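Local coordinates for lipid binding protein (Grifola frondosa, PDB 5H0Q), which probably binds membrane lipids, recognising domains in which sphingomyelin and cholesterol occur together, at residues Lys46-Leu51 and Trp99-His104; Leu62-Asn67 and Tyr195-Tyr200; Gly71-Lys76 and Lys92-Gly97; Val144-Arg149 and Val182-Ser187. All blocks are in the same frame, centred on the assembly; numbering follows the deposited sequence.

Contact 1. Residues Lys46-Leu51 and Trp99-His104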
loop_
_atom_site.group_PDB
_atom_site.type_symbol
_atom_site.label_atom_id
_atom_site.label_comp_id
_atom_site.label_asym_id
_atom_site.label_seq_id
_atom_site.Cartn_x
_atom_site.Cartn_y
_atom_site.Cartn_z
ATOM N N LYS A 46 -14.770 1.750 4.181
ATOM C CA LYS A 46 -16.059 1.477 3.543
ATOM C C LYS A 46 -15.867 0.819 2.177
ATOM O O LYS A 46 -16.624 -0.085 1.801
ATOM C CB LYS A 46 -16.859 2.774 3.416
ATOM C CG LYS A 46 -18.235 2.629 2.820
ATOM C CD LYS A 46 -18.849 3.996 2.597
ATOM C CE LYS A 46 -20.301 3.882 2.156
ATOM N NZ LYS A 46 -20.924 5.216 1.955
ATOM N N ARG A 47 -14.857 1.259 1.416
ATOM C CA ARG A 47 -14.604 0.637 0.121
ATOM C C ARG A 47 -14.069 -0.783 0.281
ATOM O O ARG A 47 -14.439 -1.682 -0.491
ATOM C CB ARG A 47 -13.623 1.489 -0.690
ATOM C CG ARG A 47 -13.272 0.917 -2.056
ATOM C CD ARG A 47 -14.534 0.736 -2.908
ATOM N NE ARG A 47 -14.204 0.444 -4.297
ATOM C CZ ARG A 47 -15.057 -0.079 -5.174
ATOM N NH1 ARG A 47 -16.292 -0.381 -4.818
ATOM N NH2 ARG A 47 -14.665 -0.312 -6.414
ATOM N N GLN A 48 -13.192 -1.015 1.264
ATOM C CA GLN A 48 -12.771 -2.391 1.536
ATOM C C GLN A 48 -13.982 -3.278 1.808
ATOM O O GLN A 48 -14.054 -4.413 1.313
ATOM C CB GLN A 48 -11.817 -2.438 2.723
ATOM C CG GLN A 48 -10.404 -1.907 2.431
ATOM C CD GLN A 48 -9.569 -1.823 3.678
ATOM O OE1 GLN A 48 -9.915 -1.102 4.608
ATOM N NE2 GLN A 48 -8.458 -2.534 3.704
ATOM N N ALA A 49 -14.945 -2.785 2.596
ATOM C CA ALA A 49 -16.116 -3.591 2.916
ATOM C C ALA A 49 -16.941 -3.873 1.670
ATOM O O ALA A 49 -17.432 -4.995 1.497
ATOM C CB ALA A 49 -16.957 -2.880 3.977
ATOM N N GLU A 50 -17.151 -2.854 0.819
ATOM C CA GLU A 50 -17.875 -3.049 -0.440
ATOM C C GLU A 50 -17.253 -4.170 -1.253
ATOM O O GLU A 50 -17.950 -5.063 -1.748
ATOM C CB GLU A 50 -17.857 -1.787 -1.303
ATOM C CG GLU A 50 -18.590 -0.566 -0.819
ATOM C CD GLU A 50 -18.277 0.633 -1.710
ATOM O OE1 GLU A 50 -18.172 1.762 -1.185
ATOM O OE2 GLU A 50 -18.109 0.444 -2.933
ATOM N N LEU A 51 -15.938 -4.064 -1.482
ATOM C CA LEU A 51 -15.227 -5.053 -2.287
ATOM C C LEU A 51 -15.338 -6.447 -1.685
ATOM O O LEU A 51 -15.500 -7.432 -2.412
ATOM C CB LEU A 51 -13.747 -4.655 -2.444
ATOM C CG LEU A 51 -13.509 -3.409 -3.292
ATOM C CD1 LEU A 51 -12.040 -2.991 -3.199
ATOM C CD2 LEU A 51 -13.904 -3.667 -4.734
ATOM N N TRP A 99 -5.601 8.162 -0.014
ATOM C CA TRP A 99 -5.731 6.708 0.016
ATOM C C TRP A 99 -6.088 6.166 -1.362
ATOM O O TRP A 99 -6.787 6.826 -2.142
ATOM C CB TRP A 99 -6.884 6.259 0.942
ATOM C CG TRP A 99 -6.795 6.600 2.383
ATOM C CD1 TRP A 99 -7.147 7.767 2.977
ATOM C CD2 TRP A 99 -6.335 5.734 3.422
ATOM N NE1 TRP A 99 -6.941 7.684 4.335
ATOM C CE2 TRP A 99 -6.434 6.444 4.629
ATOM C CE3 TRP A 99 -5.839 4.420 3.442
ATOM C CZ2 TRP A 99 -6.073 5.889 5.850
ATOM C CZ3 TRP A 99 -5.475 3.873 4.652
ATOM C CH2 TRP A 99 -5.591 4.609 5.836
ATOM N N THR A 100 -5.663 4.929 -1.643
ATOM C CA THR A 100 -6.338 4.143 -2.655
ATOM C C THR A 100 -6.709 2.781 -2.077
ATOM O O THR A 100 -6.179 2.344 -1.052
ATOM C CB THR A 100 -5.502 4.009 -3.915
ATOM O OG1 THR A 100 -6.331 3.512 -4.963
ATOM C CG2 THR A 100 -4.301 3.097 -3.713
ATOM N N VAL A 101 -7.671 2.131 -2.727
ATOM C CA VAL A 101 -8.191 0.842 -2.289
ATOM C C VAL A 101 -8.340 -0.046 -3.508
ATOM O O VAL A 101 -8.824 0.394 -4.555
ATOM C CB VAL A 101 -9.548 0.988 -1.570
ATOM C CG1 VAL A 101 -10.097 -0.383 -1.180
ATOM C CG2 VAL A 101 -9.383 1.875 -0.348
ATOM N N PHE A 102 -7.964 -1.309 -3.365
ATOM C CA PHE A 102 -8.202 -2.265 -4.429
ATOM C C PHE A 102 -8.311 -3.658 -3.834
ATOM O O PHE A 102 -7.942 -3.896 -2.682
ATOM C CB PHE A 102 -7.086 -2.208 -5.487
ATOM C CG PHE A 102 -5.711 -2.587 -4.967
ATOM C CD1 PHE A 102 -5.293 -3.905 -4.964
ATOM C CD2 PHE A 102 -4.835 -1.622 -4.512
ATOM C CE1 PHE A 102 -4.037 -4.257 -4.485
ATOM C CE2 PHE A 102 -3.573 -1.962 -4.058
ATOM C CZ PHE A 102 -3.180 -3.286 -4.042
ATOM N N ILE A 103 -8.836 -4.577 -4.639
ATOM C CA ILE A 103 -8.909 -5.975 -4.266
ATOM C C ILE A 103 -7.950 -6.772 -5.137
ATOM O O ILE A 103 -7.721 -6.465 -6.306
ATOM C CB ILE A 103 -10.363 -6.503 -4.370
ATOM C CG1 ILE A 103 -10.457 -7.936 -3.843
ATOM C CG2 ILE A 103 -10.878 -6.456 -5.789
ATOM C CD1 ILE A 103 -11.872 -8.469 -3.731
ATOM N N HIS A 104 -7.400 -7.816 -4.550
ATOM C CA HIS A 104 -6.690 -8.846 -5.293
ATOM C C HIS A 104 -7.222 -10.180 -4.809
ATOM O O HIS A 104 -7.338 -10.385 -3.600
ATOM C CB HIS A 104 -5.175 -8.738 -5.067
ATOM C CG HIS A 104 -4.373 -9.523 -6.046
ATOM N ND1 HIS A 104 -4.026 -10.840 -5.841
ATOM C CD2 HIS A 104 -3.836 -9.175 -7.244
ATOM C CE1 HIS A 104 -3.294 -11.264 -6.860
ATOM N NE2 HIS A 104 -3.174 -10.277 -7.729
#

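Contact 2. Residues Leu62-Asn67 and Tyr195-Tyr200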
loop_
_atom_site.group_PDB
_atom_site.type_symbol
_atom_site.label_atom_id
_atom_site.label_comp_id
_atom_site.label_asym_id
_atom_site.label_seq_id
_atom_site.Cartn_x
_atom_site.Cartn_y
_atom_site.Cartn_z
ATOM N N LEU A 62 -8.076 -7.179 0.654
ATOM C CA LEU A 62 -8.774 -5.913 0.462
ATOM C C LEU A 62 -7.775 -4.851 0.924
ATOM O O LEU A 62 -7.602 -4.642 2.125
ATOM C CB LEU A 62 -10.069 -5.824 1.262
ATOM C CG LEU A 62 -11.279 -6.719 0.986
ATOM C CD1 LEU A 62 -11.458 -7.027 -0.478
ATOM C CD2 LEU A 62 -11.165 -7.998 1.789
ATOM N N VAL A 63 -7.085 -4.221 -0.020
ATOM C CA VAL A 63 -5.893 -3.431 0.279
ATOM C C VAL A 63 -6.246 -1.962 0.322
ATOM O O VAL A 63 -6.823 -1.436 -0.635
ATOM C CB VAL A 63 -4.787 -3.649 -0.761
ATOM C CG1 VAL A 63 -3.575 -2.792 -0.398
ATOM C CG2 VAL A 63 -4.403 -5.108 -0.838
ATOM N N ARG A 64 -5.899 -1.293 1.425
ATOM C CA ARG A 64 -5.937 0.165 1.474
ATOM C C ARG A 64 -4.506 0.674 1.622
ATOM O O ARG A 64 -3.716 0.116 2.386
ATOM C CB ARG A 64 -6.827 0.681 2.595
ATOM C CG ARG A 64 -6.421 0.371 4.030
ATOM C CD ARG A 64 -7.401 1.051 5.009
ATOM N NE ARG A 64 -6.972 0.923 6.397
ATOM C CZ ARG A 64 -7.386 0.012 7.262
ATOM N NH1 ARG A 64 -8.315 -0.881 6.932
ATOM N NH2 ARG A 64 -6.868 0.008 8.482
ATOM N N VAL A 65 -4.200 1.769 0.936
ATOM C CA VAL A 65 -2.850 2.343 0.881
ATOM C C VAL A 65 -2.961 3.810 1.239
ATOM O O VAL A 65 -3.726 4.529 0.594
ATOM C CB VAL A 65 -2.253 2.205 -0.529
ATOM C CG1 VAL A 65 -0.874 2.840 -0.573
ATOM C CG2 VAL A 65 -2.254 0.771 -0.977
ATOM N N TYR A 66 -2.168 4.276 2.220
ATOM C CA TYR A 66 -2.148 5.680 2.612
ATOM C C TYR A 66 -0.758 6.235 2.340
ATOM O O TYR A 66 0.233 5.701 2.849
ATOM C CB TYR A 66 -2.501 5.900 4.089
ATOM C CG TYR A 66 -2.694 7.342 4.448
ATOM C CD1 TYR A 66 -3.664 8.101 3.818
ATOM C CD2 TYR A 66 -1.891 7.961 5.408
ATOM C CE1 TYR A 66 -3.870 9.428 4.164
ATOM C CE2 TYR A 66 -2.091 9.281 5.749
ATOM C CZ TYR A 66 -3.062 10.005 5.117
ATOM O OH TYR A 66 -3.296 11.303 5.450
ATOM N N ASN A 67 -0.696 7.324 1.581
ATOM C CA ASN A 67 0.569 8.002 1.279
ATOM C C ASN A 67 0.729 9.192 2.208
ATOM O O ASN A 67 0.022 10.193 2.070
ATOM C CB ASN A 67 0.606 8.443 -0.178
ATOM C CG ASN A 67 1.863 9.248 -0.501
ATOM O OD1 ASN A 67 2.812 9.234 0.267
ATOM N ND2 ASN A 67 1.832 9.983 -1.593
ATOM N N TYR A 195 -8.253 -7.918 5.350
ATOM C CA TYR A 195 -7.952 -6.504 5.172
ATOM C C TYR A 195 -6.451 -6.328 5.245
ATOM O O TYR A 195 -5.785 -6.866 6.143
ATOM C CB TYR A 195 -8.616 -5.651 6.249
ATOM C CG TYR A 195 -10.087 -5.352 6.036
ATOM C CD1 TYR A 195 -10.618 -4.125 6.412
ATOM C CD2 TYR A 195 -10.922 -6.277 5.465
ATOM C CE1 TYR A 195 -11.956 -3.840 6.239
ATOM C CE2 TYR A 195 -12.276 -6.006 5.299
ATOM C CZ TYR A 195 -12.779 -4.784 5.673
ATOM O OH TYR A 195 -14.119 -4.504 5.501
ATOM N N VAL A 196 -5.918 -5.538 4.319
ATOM C CA VAL A 196 -4.497 -5.209 4.294
ATOM C C VAL A 196 -4.394 -3.696 4.286
ATOM O O VAL A 196 -5.173 -3.031 3.596
ATOM C CB VAL A 196 -3.813 -5.818 3.058
ATOM C CG1 VAL A 196 -2.364 -5.339 2.944
ATOM C CG2 VAL A 196 -3.868 -7.302 3.131
ATOM N N GLU A 197 -3.427 -3.154 5.041
ATOM C CA GLU A 197 -3.143 -1.721 5.045
ATOM C C GLU A 197 -1.653 -1.493 4.839
ATOM O O GLU A 197 -0.827 -2.100 5.523
ATOM C CB GLU A 197 -3.559 -1.044 6.344
ATOM C CG GLU A 197 -3.276 0.488 6.386
ATOM C CD GLU A 197 -3.652 1.126 7.714
ATOM O OE1 GLU A 197 -2.974 0.830 8.710
ATOM O OE2 GLU A 197 -4.624 1.909 7.748
ATOM N N TYR A 198 -1.317 -0.622 3.893
ATOM C CA TYR A 198 0.044 -0.120 3.717
ATOM C C TYR A 198 0.056 1.365 4.042
ATOM O O TYR A 198 -0.778 2.111 3.519
ATOM C CB TYR A 198 0.502 -0.335 2.276
ATOM C CG TYR A 198 0.576 -1.771 1.875
ATOM C CD1 TYR A 198 1.567 -2.608 2.375
ATOM C CD2 TYR A 198 -0.386 -2.324 1.036
ATOM C CE1 TYR A 198 1.612 -3.958 2.028
ATOM C CE2 TYR A 198 -0.339 -3.658 0.672
ATOM C CZ TYR A 198 0.648 -4.474 1.174
ATOM O OH TYR A 198 0.713 -5.802 0.831
ATOM N N VAL A 199 1.055 1.801 4.811
ATOM C CA VAL A 199 1.236 3.214 5.114
ATOM C C VAL A 199 2.668 3.581 4.801
ATOM O O VAL A 199 3.590 2.988 5.373
ATOM C CB VAL A 199 0.946 3.528 6.579
ATOM C CG1 VAL A 199 1.044 5.008 6.832
ATOM C CG2 VAL A 199 -0.433 3.013 6.936
ATOM N N TYR A 200 2.844 4.614 4.000
ATOM C CA TYR A 200 4.175 5.141 3.681
ATOM C C TYR A 200 4.327 6.496 4.358
ATOM O O TYR A 200 3.436 7.352 4.226
ATOM C CB TYR A 200 4.340 5.260 2.178
ATOM C CG TYR A 200 3.812 4.082 1.426
ATOM C CD1 TYR A 200 4.152 2.786 1.807
ATOM C CD2 TYR A 200 2.975 4.256 0.344
ATOM C CE1 TYR A 200 3.654 1.713 1.139
ATOM C CE2 TYR A 200 2.461 3.178 -0.334
ATOM C CZ TYR A 200 2.805 1.912 0.059
ATOM O OH TYR A 200 2.268 0.840 -0.611
#

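Contact 3. Residues Gly71-Lys76 and Lys92-Gly97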
loop_
_atom_site.group_PDB
_atom_site.type_symbol
_atom_site.label_atom_id
_atom_site.label_comp_id
_atom_site.label_asym_id
_atom_site.label_seq_id
_atom_site.Cartn_x
_atom_site.Cartn_y
_atom_site.Cartn_z
ATOM N N GLY A 71 4.957 13.791 -0.452
ATOM C CA GLY A 71 4.854 14.074 -1.867
ATOM C C GLY A 71 4.120 12.945 -2.554
ATOM O O GLY A 71 3.760 11.932 -1.921
ATOM N N PRO A 72 3.852 13.097 -3.847
ATOM C CA PRO A 72 3.062 12.081 -4.555
ATOM C C PRO A 72 3.858 10.828 -4.844
ATOM O O PRO A 72 5.077 10.867 -5.060
ATOM C CB PRO A 72 2.674 12.785 -5.856
ATOM C CG PRO A 72 3.789 13.766 -6.085
ATOM C CD PRO A 72 4.185 14.240 -4.722
ATOM N N ILE A 73 3.155 9.704 -4.906
ATOM C CA ILE A 73 3.767 8.447 -5.320
ATOM C C ILE A 73 3.039 7.961 -6.562
ATOM O O ILE A 73 1.857 8.259 -6.751
ATOM C CB ILE A 73 3.757 7.385 -4.197
ATOM C CG1 ILE A 73 2.329 7.007 -3.795
ATOM C CG2 ILE A 73 4.562 7.893 -2.996
ATOM C CD1 ILE A 73 2.233 6.008 -2.652
ATOM N N THR A 74 3.765 7.256 -7.431
ATOM C CA THR A 74 3.253 6.780 -8.708
ATOM C C THR A 74 3.425 5.270 -8.791
ATOM O O THR A 74 4.505 4.751 -8.500
ATOM C CB THR A 74 3.978 7.476 -9.864
ATOM O OG1 THR A 74 3.716 8.880 -9.784
ATOM C CG2 THR A 74 3.508 6.953 -11.216
ATOM N N ALA A 75 2.372 4.568 -9.218
ATOM C CA ALA A 75 2.430 3.121 -9.381
ATOM C C ALA A 75 3.382 2.794 -10.530
ATOM O O ALA A 75 3.222 3.308 -11.640
ATOM C CB ALA A 75 1.044 2.546 -9.663
ATOM N N LYS A 76 4.394 1.981 -10.263
ATOM C CA LYS A 76 5.376 1.630 -11.288
ATOM C C LYS A 76 5.274 0.201 -11.768
ATOM O O LYS A 76 5.573 -0.075 -12.942
ATOM C CB LYS A 76 6.795 1.849 -10.761
ATOM C CG LYS A 76 7.087 3.288 -10.397
ATOM C CD LYS A 76 8.530 3.463 -10.019
ATOM C CE LYS A 76 9.464 3.406 -11.229
ATOM N NZ LYS A 76 10.669 2.561 -10.968
ATOM N N LYS A 92 -2.947 5.445 -10.681
ATOM C CA LYS A 92 -1.541 5.573 -11.042
ATOM C C LYS A 92 -0.795 6.544 -10.134
ATOM O O LYS A 92 0.427 6.439 -9.997
ATOM C CB LYS A 92 -1.417 6.033 -12.496
ATOM C CG LYS A 92 -0.771 5.010 -13.423
ATOM C CD LYS A 92 0.739 4.956 -13.235
ATOM C CE LYS A 92 1.476 5.633 -14.387
ATOM N NZ LYS A 92 1.077 7.057 -14.574
ATOM N N ARG A 93 -1.493 7.502 -9.536
ATOM C CA ARG A 93 -0.855 8.566 -8.769
ATOM C C ARG A 93 -1.649 8.786 -7.496
ATOM O O ARG A 93 -2.853 9.061 -7.555
ATOM C CB ARG A 93 -0.795 9.869 -9.569
ATOM C CG ARG A 93 -0.095 11.018 -8.832
ATOM C CD ARG A 93 -0.370 12.342 -9.496
ATOM N NE ARG A 93 0.325 13.472 -8.854
ATOM C CZ ARG A 93 -0.142 14.147 -7.807
ATOM N NH1 ARG A 93 -1.292 13.793 -7.251
ATOM N NH2 ARG A 93 0.544 15.164 -7.299
ATOM N N ILE A 94 -0.977 8.683 -6.355
ATOM C CA ILE A 94 -1.590 8.892 -5.053
ATOM C C ILE A 94 -0.915 10.100 -4.408
ATOM O O ILE A 94 0.295 10.069 -4.141
ATOM C CB ILE A 94 -1.457 7.655 -4.153
ATOM C CG1 ILE A 94 -1.945 6.382 -4.878
ATOM C CG2 ILE A 94 -2.215 7.911 -2.859
ATOM C CD1 ILE A 94 -1.601 5.142 -4.172
ATOM N N GLY A 95 -1.669 11.167 -4.181
ATOM C CA GLY A 95 -1.088 12.323 -3.529
ATOM C C GLY A 95 -0.800 12.070 -2.064
ATOM O O GLY A 95 -1.350 11.162 -1.429
ATOM N N ASN A 96 0.081 12.906 -1.505
ATOM C CA ASN A 96 0.279 12.897 -0.076
ATOM C C ASN A 96 -1.073 13.178 0.568
ATOM O O ASN A 96 -1.796 14.066 0.117
ATOM C CB ASN A 96 1.305 13.970 0.282
ATOM C CG ASN A 96 1.641 14.006 1.734
ATOM O OD1 ASN A 96 2.031 13.006 2.318
ATOM N ND2 ASN A 96 1.510 15.171 2.330
ATOM N N GLY A 97 -1.407 12.435 1.624
ATOM C CA GLY A 97 -2.701 12.574 2.271
ATOM C C GLY A 97 -3.834 11.832 1.604
ATOM O O GLY A 97 -4.978 11.949 2.065
#

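Contact 4. Residues Val144-Arg149 and Val182-Ser187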
loop_
_atom_site.group_PDB
_atom_site.type_symbol
_atom_site.label_atom_id
_atom_site.label_comp_id
_atom_site.label_asym_id
_atom_site.label_seq_id
_atom_site.Cartn_x
_atom_site.Cartn_y
_atom_site.Cartn_z
ATOM N N VAL A 144 2.297 -10.265 4.855
ATOM C CA VAL A 144 2.445 -8.953 4.239
ATOM C C VAL A 144 3.921 -8.574 4.297
ATOM O O VAL A 144 4.642 -8.993 5.202
ATOM C CB VAL A 144 1.569 -7.896 4.940
ATOM C CG1 VAL A 144 2.040 -7.676 6.351
ATOM C CG2 VAL A 144 1.526 -6.612 4.169
ATOM N N LEU A 145 4.367 -7.773 3.320
ATOM C CA LEU A 145 5.782 -7.435 3.213
ATOM C C LEU A 145 5.945 -6.081 2.554
ATOM O O LEU A 145 5.393 -5.854 1.472
ATOM C CB LEU A 145 6.515 -8.479 2.384
ATOM C CG LEU A 145 8.013 -8.234 2.160
ATOM C CD1 LEU A 145 8.742 -8.429 3.456
ATOM C CD2 LEU A 145 8.520 -9.148 1.078
ATOM N N VAL A 146 6.730 -5.199 3.173
ATOM C CA VAL A 146 7.098 -3.943 2.535
ATOM C C VAL A 146 8.619 -3.860 2.488
ATOM O O VAL A 146 9.311 -4.348 3.381
ATOM C CB VAL A 146 6.519 -2.694 3.235
ATOM C CG1 VAL A 146 5.014 -2.678 3.107
ATOM C CG2 VAL A 146 6.935 -2.679 4.697
ATOM N N GLU A 147 9.125 -3.256 1.421
ATOM C CA GLU A 147 10.550 -2.923 1.312
ATOM C C GLU A 147 10.682 -1.578 0.632
ATOM O O GLU A 147 10.064 -1.358 -0.414
ATOM C CB GLU A 147 11.331 -3.959 0.516
ATOM C CG GLU A 147 11.557 -5.240 1.272
ATOM C CD GLU A 147 12.464 -6.231 0.544
ATOM O OE1 GLU A 147 12.910 -5.931 -0.582
ATOM O OE2 GLU A 147 12.682 -7.328 1.101
ATOM N N VAL A 148 11.488 -0.692 1.211
ATOM C CA VAL A 148 11.846 0.571 0.578
ATOM C C VAL A 148 13.261 0.407 0.046
ATOM O O VAL A 148 14.150 0.005 0.792
ATOM C CB VAL A 148 11.777 1.757 1.556
ATOM C CG1 VAL A 148 11.937 3.074 0.805
ATOM C CG2 VAL A 148 10.473 1.765 2.341
ATOM N N ARG A 149 13.455 0.689 -1.238
ATOM C CA ARG A 149 14.754 0.557 -1.891
ATOM C C ARG A 149 14.930 1.673 -2.916
ATOM O O ARG A 149 14.026 2.463 -3.171
ATOM C CB ARG A 149 14.893 -0.810 -2.575
ATOM C CG ARG A 149 14.900 -1.995 -1.624
ATOM C CD ARG A 149 16.094 -2.024 -0.697
ATOM N NE ARG A 149 16.184 -3.283 0.053
ATOM C CZ ARG A 149 15.545 -3.559 1.191
ATOM N NH1 ARG A 149 14.765 -2.654 1.752
ATOM N NH2 ARG A 149 15.717 -4.743 1.782
ATOM N N VAL A 182 12.391 7.675 3.980
ATOM C CA VAL A 182 11.051 7.107 3.808
ATOM C C VAL A 182 10.909 5.834 4.627
ATOM O O VAL A 182 11.831 5.010 4.711
ATOM C CB VAL A 182 10.773 6.827 2.322
ATOM C CG1 VAL A 182 9.442 6.077 2.133
ATOM C CG2 VAL A 182 10.747 8.125 1.558
ATOM N N LYS A 183 9.726 5.665 5.205
ATOM C CA LYS A 183 9.344 4.479 5.938
ATOM C C LYS A 183 8.100 3.868 5.314
ATOM O O LYS A 183 7.236 4.569 4.756
ATOM C CB LYS A 183 9.065 4.809 7.398
ATOM C CG LYS A 183 10.234 5.396 8.150
ATOM C CD LYS A 183 9.848 5.789 9.567
ATOM C CE LYS A 183 9.154 7.143 9.609
ATOM N NZ LYS A 183 10.087 8.256 9.275
ATOM N N ALA A 184 8.017 2.552 5.409
ATOM C CA ALA A 184 6.848 1.829 4.964
ATOM C C ALA A 184 6.440 0.849 6.046
ATOM O O ALA A 184 7.292 0.280 6.740
ATOM C CB ALA A 184 7.095 1.075 3.671
ATOM N N HIS A 185 5.121 0.640 6.128
ATOM C CA HIS A 185 4.513 -0.281 7.072
ATOM C C HIS A 185 3.392 -1.016 6.361
ATOM O O HIS A 185 2.603 -0.396 5.645
ATOM C CB HIS A 185 3.944 0.437 8.302
ATOM C CG HIS A 185 3.259 -0.493 9.263
ATOM N ND1 HIS A 185 3.958 -1.265 10.158
ATOM C CD2 HIS A 185 1.956 -0.813 9.426
ATOM C CE1 HIS A 185 3.113 -2.003 10.855
ATOM N NE2 HIS A 185 1.893 -1.746 10.430
ATOM N N GLY A 186 3.335 -2.327 6.567
ATOM C CA GLY A 186 2.215 -3.123 6.102
ATOM C C GLY A 186 1.620 -3.928 7.236
ATOM O O GLY A 186 2.312 -4.345 8.154
ATOM N N SER A 187 0.302 -4.125 7.168
ATOM C CA SER A 187 -0.371 -5.024 8.091
ATOM C C SER A 187 -1.460 -5.791 7.352
ATOM O O SER A 187 -2.042 -5.303 6.385
ATOM C CB SER A 187 -0.980 -4.257 9.268
ATOM O OG SER A 187 -1.997 -3.393 8.794
#

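Contact 1. Residues Lys46-Leu51 and Trp99-His104
Arg-47, Gln-48 and Leu-51, on one flank of a helix, rest on Val-101 and Ile-103 of a strand that runs nearly parallel to it, the segment axes 8.3 Å apart and 16° from parallel. No hydrogen bond crosses the interface, and the contact is packing between apolar atoms. In Arg-47 the root of the side chain does the touching. Arg-47 CB lies 4.0 Å from Val-101 CG1, and CG, held anti to the backbone N (chi1 179°), comes closer, 3.5 Å from the same methyl. The chain then bends at chi2 (59°) and turns away from the strand. Leu-51 CD2 lies over the centre of one face of the guanidinium, and Arg-47 NH1 forms a salt bridge to Glu-50 OE2 at 2.7 Å. The guanidinium is paired within the helix, with Glu-50 three residues on, while CB and CG face the strand. Val-101 CG1 also meets Leu-51 CD1 (3.8 Å) and Gln-48 CG. Leu-51 CD1 in turn lies 3.8 Å from the main-chain carbon Phe-102 C and touches the side chain of Ile-103 at CB. The amide of Gln-48 turns to other partners, NE2 donating to Leu-62 O and OE1 accepting from Arg-64 NH1. Helix 41-55 runs along strand 99-105 on one face of the mixed sheet, where Tyr-3 of strand 2-3 touches both Arg-47 and Val-101, and strand 60-68 borders strand 99-105.

Contact 2. Residues Leu62-Asn67 and Tyr195-Tyr200
Val-63 and Val-65 press against the rings of Tyr-198 and Tyr-200 on the tightly packed face of two parallel strands in direct register, Leu-62 beside Tyr-195 through Asn-67 beside Tyr-200. Val-63 CG1 stands at the edge of the Tyr-198 ring, 3.5 Å from CE2, and Val-65 CG2 meets that edge at CD2. Val-65 CG1, anti to the backbone N (chi1 178°), comes within 3.4 Å of Tyr-200 CE2. Val-63 CG2 packs alongside Val-196 CB, both side chains directed to this buried face. The tyrosine hydroxyls extend to the facing sheet, where Tyr-198 OH bonds to Gly-131 O and Tyr-200 OH to Ser-130 OG.

The other face is mixed and looser: Leu-62 and Tyr-66 are buried, but Arg-64, Glu-197, Tyr-195 and Val-199 are partly exposed. Arg-64 NE forms a bent salt bridge (N-H...O 147°) to Glu-197 OE2 at 2.9 Å, meeting it from above the carboxylate plane, and a weak bond from NH2 reaches the same oxygen. The guanidinium and carboxylate planes are almost perpendicular (89°), and Glu-197 CB sits over one guanidinium face. OE2 is also paired with Lys-37 NZ, and Gln-48 OE1 of helix 41-55 holds NH1. Tyr-195 CD1 approaches Arg-64 NH1 no closer than 4.0 Å, and Tyr-66 CD2 stays 4.4 Å from Val-199 CG1.

Five backbone bonds knit the strands, from Val-196 N to Leu-62 O (2.9 Å) at one end to Tyr-200 N to Tyr-66 O (3.1 Å) at the other. Strand 60-68 lies between strands 193-201 and 99-105, with helix 41-55 over the Arg-64 face and strand 126-134 against the tyrosine face.

Contact 3. Residues Gly71-Lys76 and Lys92-Gly97
Ile-73 and Ile-94 form an antiparallel, hydrogen-bonded pair, the heart of a short ladder between the start of one strand and a two-residue edge strand. Backbone bonds come first: Ile-73 N donates to Ile-94 O at 3.0 Å, Ile-94 N returns to Ile-73 O at 2.9 Å, and Ala-75 N reaches Lys-92 O at 2.8 Å. CA-H...O contacts fill in between, the shortest from Thr-74 CA to Lys-92 O (3.1 Å).

Apolar contact is modest. Ile-73 CG1 takes the crowded position between backbone N and carbonyl carbon (chi1 63°), which brings it to 3.9 Å from Ile-94 CB.

A different contact brings the Arg-93 side chain, extended from CG to NE, over Pro-72. Arg-93 NH2 lies 3.5 Å from Pro-72 CB, which sits over one guanidinium face, offset toward the rim, while NH2 also forms a salt bridge with Glu-6. Lys-92, exposed and poorly ordered, adds loose contacts with Thr-74 CG2.

Strand 93-94 is an outermost strand of the five-stranded antiparallel sheet. Strand 73-80 separates it from strand 114-121, whose Tyr-120 packs on both isoleucines.

Contact 4. Residues Val144-Arg149 and Val182-Ser187
Val-144, Val-146 and Val-148 meet Val-182, Ala-184 and Gly-186 in a face-to-face contact between two beta sheets, with no hydrogen bond across it. Strand 143-150 is an outermost strand of the antiparallel sheet, whereas strand 182-188 belongs to the mixed sheet, so the contact is part of the interior of a beta sandwich. The two segments run antiparallel (174°) and their axes come within 6.2 Å, a close spacing that goes with the small residues Ala-184 and Gly-186.

Nearest the Val-144 end, Gly-186 has no side chain, and valine methyls rest on its main chain: Val-144 CG1 lies 3.8 Å from Gly-186 O, and Val-146 CG1 lies 3.9 Å from Gly-186 N. Val-146 is turned so that CG2 sits between its own backbone N and carbonyl carbon and comes within 3.6 Å of Ala-184 O. Val-146 CB meets Ala-184 CB at 3.8 Å.

Ala-184 is shared by two valines, and Ala-184 CB also touches Val-148 CG2 at 3.7 Å. The other branch of Val-148, CG1, anti to the backbone N (chi1 -171°), meets Val-182 CG1 at 4.1 Å, the two side chains crossing at about a right angle.

Main-chain N-H groups of Val-146 and Val-148 bond to Ser-175 OG and Ser-177 OG, joining this outermost strand to strand 174-179 of the other sheet. Tyr-198 of strand 193-201 packs on Val-144 and Val-146, strand 126-134 flanks strand 143-150 within its own sheet, and helix 160-169 packs on Leu-145 and Glu-147.

How the contacts relate
From the N terminus, helix 41-55 opens contact 1 and strand 60-68 opens contact 2. Contact 3 opens at 71-76 and closes at 92-97, a short loop nested inside both. Contact 1 closes next, at 99-104, laying its helix on the mixed sheet. Contact 2 is still open, so the two cross. Contact 4 runs from 144-149 to 182-187, in series with contacts 1 and 3, and nests within contact 2, which closes last at 195-200. Contact 2 touches all the others through the backbone: Phe-102 O meets Val-63 N, Asn-67 O meets Gly-97 N, and Val-199 N meets His-185 O. Contact 3 lies in the antiparallel sheet, and contact 4 joins the two sheets.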